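Local coordinates for GH5 (Bacteroidetes bacterium AC2a, PDB 4YHE), which probably hydrolyses beta-1,4-glucosidic bonds of cellulose or related glucans, as a family 5 cellulase linked with a polysaccharide utilization locus, at residues K40-T43 against Q44-N48; D105-A109 against A110-S114; E129-N132 against Q133-Q137; D244-Y248 against A249-K253; W368-D372 against P373-L377. All blocks are in the same frame, centred on the assembly; numbering follows the deposited sequence.

Contact 1: residues K40-T43 against Q44-N48; sequences KAAT and QQTFN
The Phe47 ring meets the end of the preceding loop obliquely: its CD2 lies 3.3 Å from the carbonyl O of Thr43, and CE2 is 4.1 Å from Ala42 CB. At the same place Thr43 and Thr46 form a capping box at the start of helix 44-53. Thr43 N points almost straight at Thr46 OG1 (3.0 Å, 177° at the hydrogen). Thr46 OG1 lies beside its own backbone N (chi1 -52°), where it comes within bonding distance of Thr43 N. In the other direction Thr43, the N-cap residue, offers OG1 to Gln45 N at 3.2 Å, a weak bond bent to 121°. A valine in place of Thr46 would probably leave Thr43 N without its acceptor and let the helix start fray. Thr43 OG1 also bonds to the carbonyl of Ala349 and Thr46 OG1 to that of His348, while Phe47 packs on Met90 and Ala91, so the helix start is held between the loop of His348 and Ala349, far along the chain, and helix 78-93.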
loop_
_atom_site.group_PDB
_atom_site.type_symbol
_atom_site.label_atom_id
_atom_site.label_comp_id
_atom_site.label_asym_id
_atom_site.label_seq_id
_atom_site.Cartn_x
_atom_site.Cartn_y
_atom_site.Cartn_z
ATOM N N LYS A 40 3.505 11.841 -16.055
ATOM C CA LYS A 40 4.721 12.621 -16.099
ATOM C C LYS A 40 5.512 12.479 -14.808
ATOM O O LYS A 40 4.970 12.101 -13.754
ATOM C CB LYS A 40 4.424 14.075 -16.466
ATOM C CG LYS A 40 3.816 14.172 -17.860
ATOM C CD LYS A 40 3.612 15.605 -18.330
ATOM C CE LYS A 40 3.028 15.638 -19.753
ATOM N NZ LYS A 40 1.857 14.753 -20.040
ATOM N N ALA A 41 6.792 12.804 -14.878
ATOM C CA ALA A 41 7.688 12.570 -13.743
ATOM C C ALA A 41 7.324 13.486 -12.571
ATOM O O ALA A 41 6.886 14.606 -12.799
ATOM C CB ALA A 41 9.140 12.780 -14.148
ATOM N N ALA A 42 7.537 13.009 -11.340
ATOM C CA ALA A 42 7.168 13.801 -10.176
ATOM C C ALA A 42 8.162 14.929 -9.968
ATOM O O ALA A 42 9.322 14.831 -10.362
ATOM C CB ALA A 42 7.056 12.922 -8.952
ATOM N N THR A 43 7.692 16.013 -9.357
ATOM C CA THR A 43 8.536 17.149 -9.070
ATOM C C THR A 43 8.361 17.529 -7.614
ATOM O O THR A 43 7.541 16.964 -6.914
ATOM C CB THR A 43 8.146 18.381 -9.939
ATOM O OG1 THR A 43 6.827 18.883 -9.608
ATOM C CG2 THR A 43 8.206 18.031 -11.393
ATOM N N GLN A 44 9.140 18.484 -7.135
ATOM C CA GLN A 44 8.890 18.991 -5.773
ATOM C C GLN A 44 7.474 19.461 -5.570
ATOM O O GLN A 44 6.922 19.314 -4.484
ATOM C CB GLN A 44 9.822 20.166 -5.442
ATOM C CG GLN A 44 9.825 20.556 -3.962
ATOM C CD GLN A 44 10.248 19.416 -3.039
ATOM O OE1 GLN A 44 11.338 18.858 -3.170
ATOM N NE2 GLN A 44 9.377 19.070 -2.090
ATOM N N GLN A 45 6.904 20.089 -6.592
ATOM C CA GLN A 45 5.550 20.617 -6.534
ATOM C C GLN A 45 4.529 19.486 -6.283
ATOM O O GLN A 45 3.512 19.692 -5.618
ATOM C CB GLN A 45 5.223 21.393 -7.823
ATOM C CG GLN A 45 5.966 22.739 -7.983
ATOM C CD GLN A 45 7.498 22.620 -8.052
ATOM O OE1 GLN A 45 8.085 21.948 -8.948
ATOM N NE2 GLN A 45 8.171 23.278 -7.094
ATOM N N THR A 46 4.795 18.290 -6.817
ATOM C CA THR A 46 3.959 17.143 -6.517
ATOM C C THR A 46 3.820 16.946 -5.012
ATOM O O THR A 46 2.703 16.921 -4.479
ATOM C CB THR A 46 4.521 15.833 -7.110
ATOM O OG1 THR A 46 4.796 16.014 -8.505
ATOM C CG2 THR A 46 3.528 14.701 -6.932
ATOM N N PHE A 47 4.952 16.841 -4.331
ATOM C CA PHE A 47 4.972 16.541 -2.908
ATOM C C PHE A 47 4.481 17.721 -2.074
ATOM O O PHE A 47 3.814 17.520 -1.057
ATOM C CB PHE A 47 6.358 16.090 -2.495
ATOM C CG PHE A 47 6.785 14.838 -3.205
ATOM C CD1 PHE A 47 6.338 13.604 -2.769
ATOM C CD2 PHE A 47 7.581 14.903 -4.322
ATOM C CE1 PHE A 47 6.694 12.448 -3.439
ATOM C CE2 PHE A 47 7.937 13.753 -5.007
ATOM C CZ PHE A 47 7.503 12.528 -4.561
ATOM N N ASN A 48 4.759 18.933 -2.529
ATOM C CA ASN A 48 4.185 20.126 -1.878
ATOM C C ASN A 48 2.644 20.101 -1.907
ATOM O O ASN A 48 1.963 20.428 -0.918
ATOM C CB ASN A 48 4.705 21.404 -2.581
ATOM C CG ASN A 48 6.203 21.647 -2.357
ATOM O OD1 ASN A 48 6.862 20.985 -1.561
ATOM N ND2 ASN A 48 6.729 22.645 -3.044
#

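Contact 2: residues D105-A109 against A110-S114; sequences DGFGA and ADTPS
Phe107 reaches toward Thr112 across a bend in the chain, the two side chains running past each other in opposite directions. From CB, with CG anti to the backbone N (chi1 -178°), the side chain leads to a ring whose CD2 lies 3.8 Å from Thr112 CB. One atom further, CE2 is 3.7 Å from the same CB and 3.4 Å from the carbonyl O of Asp111, and at the far end CZ is 3.5 Å from that oxygen. Both approaches are oblique. Over one face, toward its rim, comes the backbone N of Ala109, 3.8 Å above the ring plane, and the ring of His104 meets Phe107 at a steep angle. Thr112 is fixed through OG1, which accepts from Ser114 N at 2.9 Å and also bonds to His118. Residues 110-114 hold an inverse gamma turn centred on Asp111, its Thr112 N to Ala110 O bond weak, followed by an ST turn at Thr112, within the loop after the third strand, 97-101, of this TIM barrel.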
loop_
_atom_site.group_PDB
_atom_site.type_symbol
_atom_site.label_atom_id
_atom_site.label_comp_id
_atom_site.label_asym_id
_atom_site.label_seq_id
_atom_site.Cartn_x
_atom_site.Cartn_y
_atom_site.Cartn_z
ATOM N N ASP A 105 8.131 -6.222 -9.300
ATOM C CA ASP A 105 9.066 -7.360 -9.328
ATOM C C ASP A 105 8.348 -8.638 -8.973
ATOM O O ASP A 105 8.578 -9.676 -9.612
ATOM C CB ASP A 105 10.234 -7.135 -8.374
ATOM C CG ASP A 105 11.002 -5.874 -8.711
ATOM O OD1 ASP A 105 10.489 -4.781 -8.402
ATOM O OD2 ASP A 105 12.071 -5.964 -9.339
ATOM N N GLY A 106 7.472 -8.531 -7.959
ATOM C CA GLY A 106 6.683 -9.647 -7.484
ATOM C C GLY A 106 5.237 -9.710 -7.931
ATOM O O GLY A 106 4.450 -10.414 -7.332
ATOM N N PHE A 107 4.882 -9.026 -9.013
ATOM C CA PHE A 107 3.565 -9.178 -9.599
ATOM C C PHE A 107 3.360 -10.645 -10.007
ATOM O O PHE A 107 4.144 -11.165 -10.779
ATOM C CB PHE A 107 3.453 -8.266 -10.810
ATOM C CG PHE A 107 2.116 -8.294 -11.470
ATOM C CD1 PHE A 107 1.055 -7.601 -10.925
ATOM C CD2 PHE A 107 1.907 -9.042 -12.624
ATOM C CE1 PHE A 107 -0.203 -7.629 -11.526
ATOM C CE2 PHE A 107 0.658 -9.084 -13.217
ATOM C CZ PHE A 107 -0.398 -8.365 -12.680
ATOM N N GLY A 108 2.331 -11.302 -9.473
ATOM C CA GLY A 108 2.170 -12.759 -9.636
ATOM C C GLY A 108 1.031 -13.256 -10.513
ATOM O O GLY A 108 0.797 -14.475 -10.586
ATOM N N ALA A 109 0.346 -12.340 -11.186
ATOM C CA ALA A 109 -0.763 -12.668 -12.091
ATOM C C ALA A 109 -0.252 -12.813 -13.520
ATOM O O ALA A 109 0.885 -12.478 -13.816
ATOM C CB ALA A 109 -1.829 -11.588 -12.032
ATOM N N ALA A 110 -1.108 -13.304 -14.405
ATOM C CA ALA A 110 -0.676 -13.658 -15.764
ATOM C C ALA A 110 -0.670 -12.442 -16.667
ATOM O O ALA A 110 0.061 -12.407 -17.652
ATOM C CB ALA A 110 -1.563 -14.748 -16.339
ATOM N N ASP A 111 -1.453 -11.434 -16.302
ATOM C CA ASP A 111 -1.672 -10.293 -17.141
ATOM C C ASP A 111 -0.653 -9.202 -16.835
ATOM O O ASP A 111 -0.949 -8.237 -16.144
ATOM C CB ASP A 111 -3.108 -9.783 -16.952
ATOM C CG ASP A 111 -3.542 -8.829 -18.051
ATOM O OD1 ASP A 111 -2.869 -8.778 -19.115
ATOM O OD2 ASP A 111 -4.561 -8.125 -17.851
ATOM N N THR A 112 0.545 -9.365 -17.385
ATOM C CA THR A 112 1.655 -8.437 -17.197
ATOM C C THR A 112 2.247 -8.077 -18.569
ATOM O O THR A 112 2.366 -8.947 -19.451
ATOM C CB THR A 112 2.761 -9.041 -16.289
ATOM O OG1 THR A 112 3.968 -8.279 -16.422
ATOM C CG2 THR A 112 3.062 -10.497 -16.640
ATOM N N PRO A 113 2.626 -6.800 -18.758
ATOM C CA PRO A 113 3.383 -6.420 -19.961
ATOM C C PRO A 113 4.871 -6.857 -19.917
ATOM O O PRO A 113 5.637 -6.526 -20.822
ATOM C CB PRO A 113 3.249 -4.894 -19.964
ATOM C CG PRO A 113 3.205 -4.524 -18.505
ATOM C CD PRO A 113 2.362 -5.625 -17.886
ATOM N N SER A 114 5.282 -7.560 -18.860
ATOM C CA SER A 114 6.662 -8.016 -18.714
ATOM C C SER A 114 6.725 -9.531 -18.488
ATOM O O SER A 114 7.431 -10.012 -17.600
ATOM C CB SER A 114 7.346 -7.277 -17.574
ATOM O OG SER A 114 7.445 -5.890 -17.866
#

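Contact 3: residues E129-N132 against Q133-Q137; sequences EERN and QLIKQ
This contact lies within one helix, mostly i to i+4, in the first turns of 129-149, one of the helices around the beta-barrel of the TIM-barrel fold, and packs against helices 122-127 and 181-199. Four successive backbone bonds carry it, among them Gln133 N to Glu129 O at 2.9 Å and Ile135 N to Arg131 O at 3.0 Å. Arg131 bends at chi2 (65°), which brings NE to 3.8 Å from Ile135 CD1, with the methyl oblique to the guanidinium. Glu129 and Gln133 cross at about a right angle, their carboxylate and amide planes 86° apart. The extended Lys136 runs obliquely across the Asn132 amide, placing CE 3.5 Å from Asn132 OD1. Glu188 of helix 181-199 receives both a salt bridge from Lys136 and a hydrogen bond from Asn132 ND2, and Trp189 donates to Asn132 OD1, so this buried amide is engaged at both ends. Glu129 and Lys136 do not pair directly; one water joins them, donating to Glu129 OE2 at 2.6 Å and accepting from Lys136 NZ at 2.8 Å.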
loop_
_atom_site.group_PDB
_atom_site.type_symbol
_atom_site.label_atom_id
_atom_site.label_comp_id
_atom_site.label_asym_id
_atom_site.label_seq_id
_atom_site.Cartn_x
_atom_site.Cartn_y
_atom_site.Cartn_z
ATOM N N GLU A 129 13.271 -25.488 -3.738
ATOM C CA GLU A 129 14.003 -24.825 -2.674
ATOM C C GLU A 129 15.276 -24.157 -3.197
ATOM O O GLU A 129 15.725 -23.142 -2.644
ATOM C CB GLU A 129 14.313 -25.797 -1.533
ATOM C CG GLU A 129 15.150 -25.220 -0.395
ATOM C CD GLU A 129 14.462 -24.101 0.379
ATOM O OE1 GLU A 129 13.231 -23.890 0.227
ATOM O OE2 GLU A 129 15.168 -23.431 1.159
ATOM N N GLU A 130 15.871 -24.713 -4.256
ATOM C CA GLU A 130 17.011 -24.044 -4.863
ATOM C C GLU A 130 16.579 -22.741 -5.554
ATOM O O GLU A 130 17.303 -21.773 -5.543
ATOM C CB GLU A 130 17.750 -24.978 -5.817
ATOM C CG GLU A 130 18.266 -26.224 -5.092
ATOM C CD GLU A 130 19.277 -27.024 -5.894
ATOM O OE1 GLU A 130 20.201 -27.593 -5.268
ATOM O OE2 GLU A 130 19.144 -27.096 -7.138
ATOM N N ARG A 131 15.384 -22.693 -6.127
ATOM C CA ARG A 131 14.892 -21.410 -6.662
ATOM C C ARG A 131 14.603 -20.402 -5.522
ATOM O O ARG A 131 14.922 -19.211 -5.611
ATOM C CB ARG A 131 13.665 -21.627 -7.548
ATOM C CG ARG A 131 13.139 -20.372 -8.238
ATOM C CD ARG A 131 14.118 -19.777 -9.269
ATOM N NE ARG A 131 13.746 -18.400 -9.590
ATOM C CZ ARG A 131 12.857 -18.014 -10.503
ATOM N NH1 ARG A 131 12.218 -18.891 -11.272
ATOM N NH2 ARG A 131 12.606 -16.706 -10.644
ATOM N N ASN A 132 14.032 -20.902 -4.442
ATOM C CA ASN A 132 13.729 -20.074 -3.275
ATOM C C ASN A 132 15.000 -19.442 -2.691
ATOM O O ASN A 132 15.030 -18.244 -2.363
ATOM C CB ASN A 132 12.990 -20.926 -2.223
ATOM C CG ASN A 132 12.378 -20.092 -1.109
ATOM O OD1 ASN A 132 12.120 -18.906 -1.274
ATOM N ND2 ASN A 132 12.142 -20.720 0.034
ATOM N N GLN A 133 16.048 -20.249 -2.572
ATOM C CA GLN A 133 17.370 -19.772 -2.164
ATOM C C GLN A 133 17.903 -18.640 -3.052
ATOM O O GLN A 133 18.470 -17.685 -2.537
ATOM C CB GLN A 133 18.396 -20.934 -2.148
ATOM C CG GLN A 133 18.430 -21.726 -0.838
ATOM C CD GLN A 133 18.996 -23.154 -0.959
ATOM O OE1 GLN A 133 19.616 -23.537 -1.967
ATOM N NE2 GLN A 133 18.774 -23.950 0.083
ATOM N N LEU A 134 17.758 -18.772 -4.367
ATOM C CA LEU A 134 18.208 -17.735 -5.314
ATOM C C LEU A 134 17.436 -16.431 -5.146
ATOM O O LEU A 134 18.018 -15.341 -5.189
ATOM C CB LEU A 134 18.008 -18.189 -6.765
ATOM C CG LEU A 134 18.946 -19.220 -7.397
ATOM C CD1 LEU A 134 18.498 -19.481 -8.832
ATOM C CD2 LEU A 134 20.384 -18.738 -7.367
ATOM N N ILE A 135 16.118 -16.559 -4.997
ATOM C CA ILE A 135 15.246 -15.393 -4.879
ATOM C C ILE A 135 15.632 -14.682 -3.580
ATOM O O ILE A 135 15.736 -13.450 -3.531
ATOM C CB ILE A 135 13.758 -15.815 -4.926
ATOM C CG1 ILE A 135 13.389 -16.183 -6.358
ATOM C CG2 ILE A 135 12.842 -14.717 -4.382
ATOM C CD1 ILE A 135 12.115 -16.976 -6.497
ATOM N N LYS A 136 15.903 -15.462 -2.537
ATOM C CA LYS A 136 16.288 -14.882 -1.260
ATOM C C LYS A 136 17.616 -14.136 -1.294
ATOM O O LYS A 136 17.789 -13.114 -0.605
ATOM C CB LYS A 136 16.321 -15.953 -0.178
ATOM C CG LYS A 136 14.960 -16.336 0.359
ATOM C CD LYS A 136 15.096 -17.556 1.275
ATOM C CE LYS A 136 13.762 -18.115 1.676
ATOM N NZ LYS A 136 13.898 -19.344 2.512
ATOM N N GLN A 137 18.562 -14.658 -2.071
ATOM C CA GLN A 137 19.869 -14.000 -2.257
ATOM C C GLN A 137 19.697 -12.651 -2.969
ATOM O O GLN A 137 20.316 -11.658 -2.567
ATOM C CB GLN A 137 20.819 -14.893 -3.077
ATOM C CG GLN A 137 21.368 -16.089 -2.312
ATOM C CD GLN A 137 22.149 -17.090 -3.178
ATOM O OE1 GLN A 137 21.880 -17.276 -4.359
ATOM N NE2 GLN A 137 23.104 -17.768 -2.561
HETATM O O HOH W 1 15.476 -20.897 0.844
#

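Contact 4: residues D244-Y248 against A249-K253; sequences DPWDY and AGSAK
The short helix 246-249, in the loop after the sixth barrel strand, opens with Pro245 at its N-cap, joined to Asp244 by a cis peptide. Pro245 O accepts from Ala249 N at 3.0 Å, and Trp246 O takes two donors from opposite faces of its carbonyl plane, Gly250 N at 2.8 Å and Ser251 N at 3.0 Å. The indole folds over this turn: Gly250 CA stands 3.5 Å from the centroid of the six-membered ring, 9° off its normal, a CH-pi contact for which the lack of a side chain leaves room. Ser251 OG donates to Asp247 OD1 at 2.7 Å, on the anti side of the carboxylate, while the aliphatic part of Lys253 lies alongside, Lys253 CD 3.7 Å from Asp247 OD1. An alanine in place of Asp247 would probably leave Ser251 OG without this acceptor, free to turn, and open a gap beside the lysine chain. Tyr248 forms a cation-pi contact with Arg301 and packs against helix 304-323, where its ring meets Tyr313 edge-to-face.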
loop_
_atom_site.group_PDB
_atom_site.type_symbol
_atom_site.label_atom_id
_atom_site.label_comp_id
_atom_site.label_asym_id
_atom_site.label_seq_id
_atom_site.Cartn_x
_atom_site.Cartn_y
_atom_site.Cartn_z
ATOM N N ASP A 244 -12.103 -3.105 -1.072
ATOM C CA ASP A 244 -13.298 -3.883 -0.743
ATOM C C ASP A 244 -14.550 -3.013 -0.641
ATOM O O ASP A 244 -14.470 -1.895 -0.101
ATOM C CB ASP A 244 -13.112 -4.609 0.601
ATOM C CG ASP A 244 -11.961 -5.615 0.598
ATOM O OD1 ASP A 244 -11.863 -6.414 -0.341
ATOM O OD2 ASP A 244 -11.130 -5.587 1.544
ATOM N N PRO A 245 -15.705 -3.513 -1.136
ATOM C CA PRO A 245 -15.784 -4.759 -1.921
ATOM C C PRO A 245 -15.417 -4.490 -3.373
ATOM O O PRO A 245 -15.793 -3.477 -3.932
ATOM C CB PRO A 245 -17.258 -5.164 -1.787
ATOM C CG PRO A 245 -17.976 -3.862 -1.647
ATOM C CD PRO A 245 -17.031 -2.882 -0.996
ATOM N N TRP A 246 -14.717 -5.418 -4.001
ATOM C CA TRP A 246 -14.101 -5.141 -5.262
ATOM C C TRP A 246 -15.082 -4.704 -6.327
ATOM O O TRP A 246 -14.777 -3.806 -7.108
ATOM C CB TRP A 246 -13.316 -6.391 -5.766
ATOM C CG TRP A 246 -12.705 -6.141 -7.101
ATOM C CD1 TRP A 246 -13.107 -6.652 -8.288
ATOM C CD2 TRP A 246 -11.605 -5.272 -7.393
ATOM N NE1 TRP A 246 -12.343 -6.169 -9.291
ATOM C CE2 TRP A 246 -11.394 -5.334 -8.777
ATOM C CE3 TRP A 246 -10.780 -4.460 -6.622
ATOM C CZ2 TRP A 246 -10.391 -4.622 -9.407
ATOM C CZ3 TRP A 246 -9.761 -3.758 -7.247
ATOM C CH2 TRP A 246 -9.592 -3.826 -8.627
ATOM N N ASP A 247 -16.265 -5.329 -6.398
ATOM C CA ASP A 247 -17.187 -4.991 -7.491
ATOM C C ASP A 247 -17.936 -3.625 -7.307
ATOM O O ASP A 247 -18.661 -3.163 -8.201
ATOM C CB ASP A 247 -18.116 -6.145 -7.774
ATOM C CG ASP A 247 -17.418 -7.269 -8.557
ATOM O OD1 ASP A 247 -16.442 -6.985 -9.279
ATOM O OD2 ASP A 247 -17.864 -8.424 -8.392
ATOM N N TYR A 248 -17.714 -3.007 -6.160
ATOM C CA TYR A 248 -18.012 -1.581 -5.975
ATOM C C TYR A 248 -16.791 -0.690 -6.216
ATOM O O TYR A 248 -16.813 0.191 -7.092
ATOM C CB TYR A 248 -18.583 -1.303 -4.583
ATOM C CG TYR A 248 -18.690 0.185 -4.381
ATOM C CD1 TYR A 248 -19.609 0.934 -5.107
ATOM C CD2 TYR A 248 -17.791 0.846 -3.567
ATOM C CE1 TYR A 248 -19.654 2.323 -4.985
ATOM C CE2 TYR A 248 -17.823 2.229 -3.424
ATOM C CZ TYR A 248 -18.735 2.974 -4.154
ATOM O OH TYR A 248 -18.769 4.371 -4.017
ATOM N N ALA A 249 -15.733 -0.899 -5.427
ATOM C CA ALA A 249 -14.590 0.011 -5.404
ATOM C C ALA A 249 -13.642 -0.078 -6.589
ATOM O O ALA A 249 -13.079 0.945 -7.010
ATOM C CB ALA A 249 -13.794 -0.171 -4.124
ATOM N N GLY A 250 -13.461 -1.289 -7.124
ATOM C CA GLY A 250 -12.466 -1.540 -8.123
ATOM C C GLY A 250 -12.996 -1.718 -9.530
ATOM O O GLY A 250 -12.623 -0.963 -10.430
ATOM N N SER A 251 -13.882 -2.692 -9.727
ATOM C CA SER A 251 -14.445 -2.924 -11.077
ATOM C C SER A 251 -15.583 -1.982 -11.379
ATOM O O SER A 251 -15.889 -1.770 -12.536
ATOM C CB SER A 251 -14.906 -4.362 -11.269
ATOM O OG SER A 251 -16.019 -4.625 -10.446
ATOM N N ALA A 252 -16.227 -1.430 -10.345
ATOM C CA ALA A 252 -17.396 -0.559 -10.510
ATOM C C ALA A 252 -18.538 -1.193 -11.300
ATOM O O ALA A 252 -19.216 -0.512 -12.065
ATOM C CB ALA A 252 -16.993 0.752 -11.178
ATOM N N LYS A 253 -18.735 -2.506 -11.146
ATOM C CA LYS A 253 -19.932 -3.115 -11.643
ATOM C C LYS A 253 -21.148 -2.550 -10.928
ATOM O O LYS A 253 -22.232 -2.425 -11.533
ATOM C CB LYS A 253 -19.906 -4.608 -11.420
ATOM C CG LYS A 253 -18.983 -5.338 -12.372
ATOM C CD LYS A 253 -18.930 -6.785 -11.993
ATOM C CE LYS A 253 -17.781 -7.503 -12.644
ATOM N NZ LYS A 253 -17.922 -7.607 -14.099
#

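Contact 5: residues W368-D372 against P373-L377; sequences WENND and PNYTL
Asp372 OD1 takes two bonds from Asn374, each 2.9 Å long. The side-chain ND2 comes to the syn lone pair of OD1, whereas the backbone N of Asn374 approaches from well above the carboxylate plane, 61° out of it. Carboxylate and amide are steeply turned against each other as the two side chains cross obliquely. The first torsion of Asp372 (chi1 177°) sets CG anti to its backbone N and beside the carbonyl carbon, on the side where the chain runs on to Asn374. Next along the chain, Tyr375 N donates to Asp372 O at 2.9 Å and closes a type I beta turn from Asp372 to Tyr375, with Pro373 as its second residue. An Asx turn precedes it: Asn370, the first residue to leave helix 357-369, accepts from Asp372 N through OD1 at 2.8 Å. These two turns reverse the chain on its way to helix 377-382, which Thr376 caps at its N terminus. The Asn370 amide also stacks on the Tyr375 ring, the planes 23° apart, with ND2 3.5 Å above one face near the rim and OD1 3.2 Å from Tyr375 CB. At the far end of the ring, the hydroxyl bonds to Ser367 OG of helix 357-369, and the Tyr375 side chain rests on Arg315 and Lys319 of helix 304-323.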
loop_
_atom_site.group_PDB
_atom_site.type_symbol
_atom_site.label_atom_id
_atom_site.label_comp_id
_atom_site.label_asym_id
_atom_site.label_seq_id
_atom_site.Cartn_x
_atom_site.Cartn_y
_atom_site.Cartn_z
ATOM N N TRP A 368 -10.733 11.021 8.679
ATOM C CA TRP A 368 -9.696 10.447 9.501
ATOM C C TRP A 368 -9.238 11.436 10.570
ATOM O O TRP A 368 -9.067 11.038 11.706
ATOM C CB TRP A 368 -8.484 9.998 8.678
ATOM C CG TRP A 368 -7.612 9.056 9.359
ATOM C CD1 TRP A 368 -7.633 7.673 9.265
ATOM C CD2 TRP A 368 -6.535 9.371 10.268
ATOM N NE1 TRP A 368 -6.672 7.145 10.081
ATOM C CE2 TRP A 368 -5.977 8.153 10.692
ATOM C CE3 TRP A 368 -5.994 10.559 10.747
ATOM C CZ2 TRP A 368 -4.907 8.091 11.599
ATOM C CZ3 TRP A 368 -4.940 10.493 11.646
ATOM C CH2 TRP A 368 -4.411 9.283 12.058
ATOM N N GLU A 369 -9.022 12.701 10.168
ATOM C CA GLU A 369 -8.380 13.701 11.034
ATOM C C GLU A 369 -9.327 14.293 12.103
ATOM O O GLU A 369 -8.858 14.863 13.094
ATOM C CB GLU A 369 -7.853 14.875 10.204
ATOM C CG GLU A 369 -6.685 14.528 9.294
ATOM C CD GLU A 369 -5.376 14.414 10.000
ATOM O OE1 GLU A 369 -5.299 14.581 11.240
ATOM O OE2 GLU A 369 -4.367 14.182 9.312
ATOM N N ASN A 370 -10.621 14.206 11.867
ATOM C CA ASN A 370 -11.597 14.829 12.747
ATOM C C ASN A 370 -11.400 14.404 14.215
ATOM O O ASN A 370 -11.201 13.219 14.545
ATOM C CB ASN A 370 -13.008 14.555 12.237
ATOM C CG ASN A 370 -14.082 15.245 13.058
ATOM O OD1 ASN A 370 -14.221 14.983 14.259
ATOM N ND2 ASN A 370 -14.895 16.060 12.398
ATOM N N ASN A 371 -11.381 15.401 15.102
ATOM C CA ASN A 371 -11.082 15.161 16.518
ATOM C C ASN A 371 -12.246 15.507 17.436
ATOM O O ASN A 371 -12.061 15.645 18.637
ATOM C CB ASN A 371 -9.865 15.972 16.956
ATOM C CG ASN A 371 -8.600 15.539 16.264
ATOM O OD1 ASN A 371 -8.261 14.349 16.217
ATOM N ND2 ASN A 371 -7.877 16.516 15.727
ATOM N N ASP A 372 -13.421 15.653 16.851
ATOM C CA ASP A 372 -14.620 15.926 17.578
ATOM C C ASP A 372 -15.243 14.593 18.055
ATOM O O ASP A 372 -15.607 13.733 17.251
ATOM C CB ASP A 372 -15.550 16.722 16.674
ATOM C CG ASP A 372 -16.884 17.011 17.307
ATOM O OD1 ASP A 372 -17.095 16.656 18.495
ATOM O OD2 ASP A 372 -17.725 17.587 16.581
ATOM N N PRO A 373 -15.405 14.428 19.377
ATOM C CA PRO A 373 -15.999 13.162 19.842
ATOM C C PRO A 373 -17.471 12.955 19.444
ATOM O O PRO A 373 -17.969 11.822 19.500
ATOM C CB PRO A 373 -15.782 13.212 21.358
ATOM C CG PRO A 373 -15.788 14.683 21.671
ATOM C CD PRO A 373 -15.136 15.358 20.494
ATOM N N ASN A 374 -18.145 14.003 18.991
ATOM C CA ASN A 374 -19.458 13.852 18.399
ATOM C C ASN A 374 -19.520 13.423 16.926
ATOM O O ASN A 374 -20.600 13.161 16.384
ATOM C CB ASN A 374 -20.189 15.156 18.573
ATOM C CG ASN A 374 -20.209 15.559 20.039
ATOM O OD1 ASN A 374 -21.017 15.052 20.834
ATOM N ND2 ASN A 374 -19.256 16.401 20.419
ATOM N N TYR A 375 -18.374 13.469 16.266
ATOM C CA TYR A 375 -18.226 12.940 14.903
ATOM C C TYR A 375 -17.902 11.473 15.077
ATOM O O TYR A 375 -16.856 11.112 15.597
ATOM C CB TYR A 375 -17.111 13.687 14.157
ATOM C CG TYR A 375 -16.890 13.218 12.716
ATOM C CD1 TYR A 375 -17.748 13.612 11.694
ATOM C CD2 TYR A 375 -15.825 12.369 12.391
ATOM C CE1 TYR A 375 -17.551 13.175 10.383
ATOM C CE2 TYR A 375 -15.645 11.916 11.066
ATOM C CZ TYR A 375 -16.514 12.320 10.086
ATOM O OH TYR A 375 -16.339 11.947 8.751
ATOM N N THR A 376 -18.843 10.632 14.681
ATOM C CA THR A 376 -18.763 9.225 14.941
ATOM C C THR A 376 -19.136 8.447 13.681
ATOM O O THR A 376 -19.698 8.976 12.728
ATOM C CB THR A 376 -19.779 8.810 16.039
ATOM O OG1 THR A 376 -21.092 9.005 15.544
ATOM C CG2 THR A 376 -19.615 9.650 17.312
ATOM N N LEU A 377 -18.907 7.151 13.748
ATOM C CA LEU A 377 -19.291 6.290 12.665
ATOM C C LEU A 377 -20.814 6.387 12.451
ATOM O O LEU A 377 -21.291 6.489 11.323
ATOM C CB LEU A 377 -18.862 4.873 13.000
ATOM C CG LEU A 377 -18.376 4.096 11.804
ATOM C CD1 LEU A 377 -17.427 4.903 10.905
ATOM C CD2 LEU A 377 -17.753 2.781 12.259
#

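From the N terminus, contact 1 turns the loop after strand 31-32 into helix 44-53, between the first and second barrel strands. Contact 2 bends the loop after strand 97-101, and contact 3 follows on helix 129-149, their centres about 19 Å apart. Contact 4 folds the loop after strand 236-242, and contact 5 turns the chain between helices 357-369 and 377-382, after the last barrel strand. The five come in series, none nested or crossing, and none touches another. Contacts 4 and 5 both pack against helix 304-323, with nearest atoms about 13 Å apart; contacts 2 and 3 both lie across the chain's centre from contact 5.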